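Local coordinates for protein chitinase (Thermococcus chitonophagus, PDB 5XSW) that probably hydrolyses internal glycosidic bonds of chitin, acting as an endochitinase, at residues 260-265 / 474-479. Numbering follows the deposited sequence.
Sequences IKAYYP and GDDWYY
Tyr-263 and Trp-477 meet in a T-shaped stack: the indole presents the edge of its six-membered ring to the face of the phenol. The two planes stand at 76°, and CE3 of Trp-477 sits over the middle of the tyrosine ring, 3.5 Å from CD2 of Tyr-263. The indole extends away from its own backbone N (chi1 178°), which brings its CE3 edge over the phenol. Trp-477 N lies 3.5 Å from Tyr-263 CE1, above the ring plane on the indole side. CB of Asp-476 touches the rim near the ring plane, 3.8 Å from Tyr-263 CE1, so the phenol is packed both over a face and along an edge. The OH of Tyr-263 makes a weak hydrogen bond with ND1 of His-480, one turn along the helix from Asp-476.

Helix 254-263, which ends here, belongs to the mainly helical part that follows the N-terminal β-strand domain. Trp-477 touches Asp-34 of strand 32-41 and its NE1 bonds Leu-105 O, so helix 475-482, N-capped by Gly-474, sits where the two parts meet. Tyr-264, the first residue to leave helical geometry, starts its side chain away from helix 475-482 and packs on Val-298, Thr-301 and Glu-305 of helix 288-311. With its first turn short of intrahelical acceptors, the second helix offers Trp-477 N to a water at 3.0 Å; that water in turn donates a weak bond, 3.2 Å long, to Ala-262 O and so bridges the two backbones. Asp-476, with CG anti to its carbonyl carbon (chi1 -67°), lays OD2 3.5 Å from Ala-262 CB, a plain van der Waals touch. Its OD1 forms an intersubunit salt bridge with Lys-261 of the second subunit, and the reciprocal pair places these helices at the dimer interface.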
ATOM      1  N   ILE A 260      -0.435  -5.159  -3.096  1.00 22.96           N
ATOM      2  CA  ILE A 260      -0.653  -6.444  -3.795  1.00 24.55           C
ATOM      3  C   ILE A 260       0.309  -6.648  -4.937  1.00 27.10           C
ATOM      4  O   ILE A 260       0.736  -7.777  -5.196  1.00 23.86           O
ATOM      5  CB  ILE A 260      -2.111  -6.635  -4.295  1.00 29.99           C
ATOM      6  CG1 ILE A 260      -2.498  -5.613  -5.334  1.00 30.27           C
ATOM      7  CG2 ILE A 260      -3.069  -6.663  -3.093  1.00 34.04           C
ATOM      8  CD1 ILE A 260      -3.997  -5.698  -5.738  1.00 34.58           C
ATOM      9  N   LYS A 261       0.770  -5.565  -5.568  1.00 22.49           N
ATOM     10  CA  LYS A 261       1.929  -5.658  -6.435  1.00 22.42           C
ATOM     11  C   LYS A 261       3.167  -6.233  -5.715  1.00 22.42           C
ATOM     12  O   LYS A 261       3.890  -7.108  -6.252  1.00 27.95           O
ATOM     13  CB  LYS A 261       2.233  -4.234  -6.999  1.00 26.92           C
ATOM     14  CG  LYS A 261       3.064  -4.116  -8.150  1.00 35.98           C
ATOM     15  CD  LYS A 261       3.087  -2.594  -8.609  1.00 28.48           C
ATOM     16  CE  LYS A 261       4.373  -2.398  -9.368  1.00 31.57           C
ATOM     17  NZ  LYS A 261       4.390  -0.969  -9.805  1.00 38.19           N
ATOM     18  N   ALA A 262       3.454  -5.759  -4.505  1.00 19.75           N
ATOM     19  CA  ALA A 262       4.612  -6.308  -3.762  1.00 21.46           C
ATOM     20  C   ALA A 262       4.418  -7.815  -3.444  1.00 26.26           C
ATOM     21  O   ALA A 262       5.342  -8.616  -3.526  1.00 24.05           O
ATOM     22  CB  ALA A 262       4.831  -5.528  -2.420  1.00 23.90           C
ATOM     23  N   TYR A 263       3.193  -8.178  -3.101  1.00 23.44           N
ATOM     24  CA  TYR A 263       2.908  -9.563  -2.672  1.00 26.85           C
ATOM     25  C   TYR A 263       2.912 -10.520  -3.855  1.00 30.19           C
ATOM     26  O   TYR A 263       3.142 -11.736  -3.712  1.00 24.77           O
ATOM     27  CB  TYR A 263       1.550  -9.656  -1.973  1.00 22.56           C
ATOM     28  CG  TYR A 263       1.428  -8.972  -0.636  1.00 21.24           C
ATOM     29  CD1 TYR A 263       2.532  -8.459   0.025  1.00 19.92           C
ATOM     30  CD2 TYR A 263       0.165  -8.823  -0.044  1.00 25.81           C
ATOM     31  CE1 TYR A 263       2.400  -7.803   1.264  1.00 20.62           C
ATOM     32  CE2 TYR A 263       0.023  -8.222   1.191  1.00 24.64           C
ATOM     33  CZ  TYR A 263       1.145  -7.719   1.839  1.00 28.26           C
ATOM     34  OH  TYR A 263       0.947  -7.121   3.050  1.00 32.07           O
ATOM     35  N   TYR A 264       2.636  -9.986  -5.033  1.00 20.75           N
ATOM     36  CA  TYR A 264       2.438 -10.843  -6.187  1.00 22.80           C
ATOM     37  C   TYR A 264       3.330 -10.473  -7.357  1.00 24.72           C
ATOM     38  O   TYR A 264       2.856 -10.084  -8.432  1.00 23.99           O
ATOM     39  CB  TYR A 264       0.963 -10.812  -6.592  1.00 25.10           C
ATOM     40  CG  TYR A 264       0.064 -11.607  -5.649  1.00 25.49           C
ATOM     41  CD1 TYR A 264       0.141 -13.019  -5.614  1.00 24.78           C
ATOM     42  CD2 TYR A 264      -0.846 -10.974  -4.815  1.00 23.05           C
ATOM     43  CE1 TYR A 264      -0.684 -13.788  -4.772  1.00 25.29           C
ATOM     44  CE2 TYR A 264      -1.675 -11.749  -3.909  1.00 25.14           C
ATOM     45  CZ  TYR A 264      -1.578 -13.162  -3.939  1.00 24.25           C
ATOM     46  OH  TYR A 264      -2.399 -13.909  -3.150  1.00 23.11           O
ATOM     47  N   PRO A 265       4.629 -10.662  -7.187  1.00 26.98           N
ATOM     48  CA  PRO A 265       5.525 -10.463  -8.340  1.00 26.09           C
ATOM     49  C   PRO A 265       5.201 -11.394  -9.505  1.00 29.69           C
ATOM     50  O   PRO A 265       5.511 -11.017 -10.637  1.00 24.59           O
ATOM     51  CB  PRO A 265       6.932 -10.764  -7.761  1.00 27.31           C
ATOM     52  CG  PRO A 265       6.685 -11.571  -6.542  1.00 26.41           C
ATOM     53  CD  PRO A 265       5.338 -11.130  -5.979  1.00 24.72           C
ATOM     54  N   GLY A 474       7.700 -12.468  -0.875  1.00 28.85           N
ATOM     55  CA  GLY A 474       8.555 -11.283  -0.790  1.00 30.06           C
ATOM     56  C   GLY A 474       8.643 -10.708   0.608  1.00 30.00           C
ATOM     57  O   GLY A 474       7.974 -11.180   1.538  1.00 25.53           O
ATOM     58  N   ASP A 475       9.427  -9.645   0.766  1.00 27.84           N
ATOM     59  CA  ASP A 475       9.741  -9.149   2.115  1.00 28.22           C
ATOM     60  C   ASP A 475       8.548  -8.611   2.861  1.00 30.09           C
ATOM     61  O   ASP A 475       8.366  -8.903   4.044  1.00 26.09           O
ATOM     62  CB  ASP A 475      10.807  -8.025   2.065  1.00 32.47           C
ATOM     63  CG  ASP A 475      12.172  -8.534   1.706  1.00 33.19           C
ATOM     64  OD1 ASP A 475      12.340  -9.179   0.672  1.00 36.54           O
ATOM     65  OD2 ASP A 475      13.102  -8.301   2.472  1.00 55.45           O
ATOM     66  N   ASP A 476       7.750  -7.764   2.194  1.00 27.66           N
ATOM     67  CA  ASP A 476       6.580  -7.183   2.858  1.00 25.85           C
ATOM     68  C   ASP A 476       5.606  -8.321   3.327  1.00 20.48           C
ATOM     69  O   ASP A 476       5.078  -8.257   4.384  1.00 23.58           O
ATOM     70  CB  ASP A 476       5.802  -6.237   1.909  1.00 24.68           C
ATOM     71  CG  ASP A 476       6.619  -4.936   1.548  1.00 30.84           C
ATOM     72  OD1 ASP A 476       7.428  -4.567   2.393  1.00 29.25           O
ATOM     73  OD2 ASP A 476       6.446  -4.361   0.439  1.00 31.99           O
ATOM     74  N   TRP A 477       5.330  -9.270   2.457  1.00 24.77           N
ATOM     75  CA  TRP A 477       4.427 -10.390   2.840  1.00 25.36           C
ATOM     76  C   TRP A 477       4.951 -11.108   4.093  1.00 23.96           C
ATOM     77  O   TRP A 477       4.236 -11.400   5.070  1.00 25.22           O
ATOM     78  CB  TRP A 477       4.309 -11.372   1.680  1.00 20.11           C
ATOM     79  CG  TRP A 477       3.443 -12.570   2.025  1.00 23.72           C
ATOM     80  CD1 TRP A 477       3.870 -13.863   2.357  1.00 26.22           C
ATOM     81  CD2 TRP A 477       2.013 -12.563   2.169  1.00 26.55           C
ATOM     82  NE1 TRP A 477       2.742 -14.653   2.644  1.00 24.09           N
ATOM     83  CE2 TRP A 477       1.609 -13.876   2.539  1.00 24.92           C
ATOM     84  CE3 TRP A 477       1.023 -11.581   1.995  1.00 23.83           C
ATOM     85  CZ2 TRP A 477       0.255 -14.213   2.705  1.00 26.24           C
ATOM     86  CZ3 TRP A 477      -0.339 -11.938   2.154  1.00 26.13           C
ATOM     87  CH2 TRP A 477      -0.691 -13.245   2.497  1.00 24.14           C
ATOM     88  N   TYR A 478       6.232 -11.340   4.073  1.00 26.06           N
ATOM     89  CA  TYR A 478       6.874 -12.059   5.169  1.00 24.56           C
ATOM     90  C   TYR A 478       6.610 -11.436   6.507  1.00 32.12           C
ATOM     91  O   TYR A 478       6.116 -12.107   7.423  1.00 28.56           O
ATOM     92  CB  TYR A 478       8.384 -12.133   4.914  1.00 24.95           C
ATOM     93  CG  TYR A 478       9.104 -13.077   5.913  1.00 30.97           C
ATOM     94  CD1 TYR A 478       9.004 -14.483   5.794  1.00 26.98           C
ATOM     95  CD2 TYR A 478       9.848 -12.562   6.945  1.00 29.19           C
ATOM     96  CE1 TYR A 478       9.640 -15.336   6.733  1.00 29.41           C
ATOM     97  CE2 TYR A 478      10.525 -13.411   7.878  1.00 35.49           C
ATOM     98  CZ  TYR A 478      10.412 -14.780   7.756  1.00 35.47           C
ATOM     99  OH  TYR A 478      11.065 -15.574   8.685  1.00 33.24           O
ATOM    100  N   TYR A 479       6.943 -10.151   6.666  1.00 29.25           N
ATOM    101  CA  TYR A 479       6.740  -9.544   7.981  1.00 32.14           C
ATOM    102  C   TYR A 479       5.281  -9.362   8.292  1.00 33.21           C
ATOM    103  O   TYR A 479       4.845  -9.509   9.428  1.00 36.66           O
ATOM    104  CB  TYR A 479       7.466  -8.180   8.080  1.00 38.20           C
ATOM    105  CG  TYR A 479       8.921  -8.314   7.775  1.00 30.60           C
ATOM    106  CD1 TYR A 479       9.794  -8.981   8.650  1.00 41.17           C
ATOM    107  CD2 TYR A 479       9.423  -7.825   6.596  1.00 39.27           C
ATOM    108  CE1 TYR A 479      11.162  -9.135   8.313  1.00 34.01           C
ATOM    109  CE2 TYR A 479      10.735  -7.971   6.261  1.00 35.66           C
ATOM    110  CZ  TYR A 479      11.607  -8.615   7.136  1.00 38.05           C
ATOM    111  OH  TYR A 479      12.943  -8.716   6.732  1.00 42.30           O
TER
HETATM  112  O   HOH W   1       6.062  -8.910  -0.409  1.00 23.16           O